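Local coordinates for catechol 1,2 dioxygenase (Acinetobacter radioresistens, PDB 2XSU) that catalyses the iron(III)-dependent intradiol cleavage of catechol by dioxygen to cis,cis-muconate, working as a homodimer, at the interface of chains A and B. Sequence-based numbering; all coordinates share one arbitrary frame. Chains: chain A/B, Catechol 1,2 dioxygenase.

Contacts 1 and 2 lie about 15 Å apart, measured between the centres of their C-alpha atoms, and both use helix 30-49 of chain B. In contact 1 the start of that helix and the residue before it meet the end of helix 208-215 of chain A; in contact 2 its middle meets helix 30-49 of chain A and the loop that follows. One helix thus touches two separate stretches of the partner subunit. Because the homodimer is two-fold symmetric, each contact recurs with the chains exchanged, and helix 30-49 of either subunit takes part in both.

Contact 1: the interface of chains A and B. Residues chain A 212, 215-216; chain B 29, 32.
B:Ile32, in the first turn of helix 30-49, presses both its methyl groups, CG2 and CD1, against A:Leu212 and A:Lys215 at the end of helix 208-215, in the dimer interface of this intradiol ring-cleavage dioxygenase. The apolar side of the contact is the close-packed one. CG2 of B:Ile32 meets the CD1 methyl of A:Leu212 at 3.7 Å; with CG anti to the backbone N (chi1 176°), A:Leu212 directs CD1 towards this isoleucine branch. The other branch of the isoleucine ends in CD1, which lies against the lysine's aliphatic stem, 3.7 Å from CD of A:Lys215 and about as near to CG. A bend at chi2 (-74°) lays this stem across the isoleucine before the chain runs on, extended, towards its amine. A:Leu216 stands behind, its CD2 4.5 Å from CG2 of B:Ile32, and adds little.

Beside the apolar groups the backbones are joined directly. The amide N of B:Asp29 donates to the carbonyl O of A:Lys215 at 2.8 Å, in the carbonyl plane and nearly straight (165° at H). The carboxylate of B:Asp29 turns back to its own chain, where OD1 accepts the amide N of B:Ile32 at 3.0 Å, on the anti side and somewhat above the carboxylate plane. This N-cap bond closes the start of helix 30-49 and probably steadies the turn that presents B:Ile32.

The outer end of the lysine is held more loosely. Its side chain runs alongside that of B:Asp29, both pointing the same way, yet NZ of A:Lys215 stays 4.3 Å from OD2 of B:Asp29, so any attraction is probably long-range.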
# COMPACT_ATOMS: atom_id res chain seq x y z
N LEU A 212 -0.13 -13.24 -4.61
CA LEU A 212 -0.06 -12.56 -5.88
C LEU A 212 0.83 -13.36 -6.85
O LEU A 212 0.48 -13.54 -8.03
CB LEU A 212 0.43 -11.11 -5.69
CG LEU A 212 0.64 -10.33 -6.99
CD1 LEU A 212 -0.64 -10.21 -7.84
CD2 LEU A 212 1.12 -8.92 -6.63
N LYS A 215 -1.12 -15.98 -8.62
CA LYS A 215 -1.91 -15.45 -9.74
C LYS A 215 -1.07 -15.20 -10.99
O LYS A 215 -1.58 -15.27 -12.12
CB LYS A 215 -2.63 -14.17 -9.32
CG LYS A 215 -3.63 -14.34 -8.19
CD LYS A 215 -4.90 -15.05 -8.67
CE LYS A 215 -5.90 -15.25 -7.54
NZ LYS A 215 -7.22 -15.72 -8.04
N LEU A 216 0.24 -14.95 -10.78
CA LEU A 216 1.20 -14.73 -11.84
C LEU A 216 1.86 -16.02 -12.34
O LEU A 216 2.67 -15.99 -13.24
CB LEU A 216 2.27 -13.72 -11.37
CG LEU A 216 1.73 -12.30 -11.07
CD1 LEU A 216 2.87 -11.43 -10.57
CD2 LEU A 216 1.12 -11.68 -12.33
N ASP B 29 -3.56 -15.88 -13.99
CA ASP B 29 -4.76 -15.03 -14.06
C ASP B 29 -4.39 -13.93 -15.05
O ASP B 29 -3.55 -13.06 -14.75
CB ASP B 29 -5.11 -14.43 -12.69
CG ASP B 29 -6.41 -13.64 -12.70
OD1 ASP B 29 -6.50 -12.62 -13.40
OD2 ASP B 29 -7.37 -14.03 -11.98
N ILE B 32 -4.95 -10.13 -13.95
CA ILE B 32 -3.99 -9.68 -12.92
C ILE B 32 -2.61 -9.50 -13.56
O ILE B 32 -1.94 -8.49 -13.32
CB ILE B 32 -3.97 -10.63 -11.71
CG1 ILE B 32 -5.30 -10.53 -10.94
CG2 ILE B 32 -2.81 -10.29 -10.77
CD1 ILE B 32 -5.49 -11.55 -9.85

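Contact 2: the interface of chains A and B. Residues chain A 43, 45-46, 50, 52; chain B 35, 38-39, 42.
A helix-to-helix contact of the homodimer, made by helix 30-49 of both subunits together with the loop after it in chain A, joins the two copies of this intradiol dioxygenase through the N-terminal region typical of catechol dioxygenases. B:Arg38 lies at its middle: its aliphatic chain lies along A:Leu50, and one face of its guanidinium group is laid over A:Ala46 and the tip of A:Leu50. With CG anti to the backbone N (chi1 171°) and a bend at chi2, its chain turns over A:Leu50 and carries the guanidinium to the backbone of A:Ala46.

The two methyls of A:Leu50 grip different parts of this arginine. CD2 rests against the root of the side chain, 3.9 Å from CB of B:Arg38, and also reaches the helix backbone at CA of B:Val35. CD1 lies farther along, 3.6 Å from NH1 of B:Arg38. From the same face of the guanidinium, CA of A:Ala46 comes to 3.6 Å from NH2 of B:Arg38, so that both approaches are packing against the flat group. A:Gln45 meets the rim beside NH2 of B:Arg38 with its CG methylene, 4.0 Å away; its amide lies farther off, its plane 24° from that of the guanidinium.

Within chain B, NE of B:Arg38 donates to the carboxylate oxygen OD2 of B:Asp42 at 2.8 Å, a salt bridge one helical turn along. OD2 sits at the guanidinium edge, only 2° out of its plane, and receives the N-H on its syn side. The bond should limit rotation of the guanidinium and probably offsets part of its charge where it lies against chain A.

Next to the arginine, the short side chain of A:Ala46 probably allows the close approach of the helices: its CB packs 3.8 Å from CD2 of B:Leu39. A:Leu43 approaches that same leucine methyl more distantly. On the side of B:Val35, A:Ile52 completes the apolar surface with a looser contact, its CD1 4.4 Å from CG1 of B:Val35.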
# COMPACT_ATOMS: atom_id res chain seq x y z
N LEU A 43 -1.77 6.60 -12.81
CA LEU A 43 -2.77 5.62 -12.35
C LEU A 43 -4.08 5.85 -13.08
O LEU A 43 -4.69 4.91 -13.58
CB LEU A 43 -2.95 5.67 -10.84
CG LEU A 43 -4.06 4.75 -10.32
CD1 LEU A 43 -3.80 3.25 -10.58
CD2 LEU A 43 -4.19 4.99 -8.83
N GLN A 45 -4.57 7.23 -15.97
CA GLN A 45 -4.44 6.87 -17.36
C GLN A 45 -4.44 5.34 -17.56
O GLN A 45 -5.00 4.83 -18.54
CB GLN A 45 -3.19 7.51 -17.96
CG GLN A 45 -3.12 7.23 -19.47
CD GLN A 45 -4.15 7.98 -20.27
OE1 GLN A 45 -5.03 7.38 -20.90
NE2 GLN A 45 -4.05 9.31 -20.27
N ALA A 46 -3.82 4.60 -16.63
CA ALA A 46 -3.90 3.14 -16.68
C ALA A 46 -5.34 2.64 -16.49
O ALA A 46 -5.77 1.70 -17.13
CB ALA A 46 -2.94 2.51 -15.63
N LEU A 50 -6.88 0.43 -19.58
CA LEU A 50 -7.22 -0.96 -19.31
C LEU A 50 -8.69 -1.15 -18.89
O LEU A 50 -9.11 -2.26 -18.54
CB LEU A 50 -6.23 -1.52 -18.26
CG LEU A 50 -4.88 -2.03 -18.75
CD1 LEU A 50 -4.07 -0.96 -19.40
CD2 LEU A 50 -4.09 -2.61 -17.59
N ILE A 52 -10.19 -0.27 -16.10
CA ILE A 52 -10.19 -0.86 -14.77
C ILE A 52 -11.46 -0.41 -14.02
O ILE A 52 -11.74 0.79 -13.91
CB ILE A 52 -8.90 -0.51 -13.99
CG1 ILE A 52 -7.67 -0.87 -14.85
CG2 ILE A 52 -8.88 -1.28 -12.64
CD1 ILE A 52 -6.29 -0.62 -14.12
N VAL B 35 -2.62 -6.16 -15.59
CA VAL B 35 -2.60 -4.97 -14.74
C VAL B 35 -1.23 -4.77 -14.05
O VAL B 35 -0.68 -3.66 -14.08
CB VAL B 35 -3.77 -4.97 -13.70
CG1 VAL B 35 -3.61 -3.79 -12.69
CG2 VAL B 35 -5.14 -4.98 -14.40
N ARG B 38 1.41 -3.54 -16.60
CA ARG B 38 1.19 -2.13 -16.91
C ARG B 38 1.62 -1.20 -15.78
O ARG B 38 2.36 -0.24 -16.02
CB ARG B 38 -0.29 -1.90 -17.29
CG ARG B 38 -0.70 -0.41 -17.42
CD ARG B 38 0.07 0.36 -18.51
NE ARG B 38 -0.33 1.77 -18.53
CZ ARG B 38 -1.16 2.28 -19.44
NH1 ARG B 38 -1.60 1.52 -20.43
NH2 ARG B 38 -1.48 3.57 -19.38
N LEU B 39 1.17 -1.49 -14.56
CA LEU B 39 1.48 -0.60 -13.43
C LEU B 39 2.97 -0.60 -13.10
O LEU B 39 3.51 0.45 -12.76
CB LEU B 39 0.64 -0.92 -12.19
CG LEU B 39 -0.87 -0.71 -12.39
CD1 LEU B 39 -1.59 -1.15 -11.12
CD2 LEU B 39 -1.22 0.74 -12.78
N ASP B 42 4.79 1.43 -15.72
CA ASP B 42 4.56 2.85 -15.48
C ASP B 42 5.37 3.35 -14.29
O ASP B 42 5.91 4.45 -14.34
CB ASP B 42 3.07 3.14 -15.25
CG ASP B 42 2.20 3.02 -16.53
OD1 ASP B 42 2.70 2.92 -17.67
OD2 ASP B 42 0.96 2.99 -16.35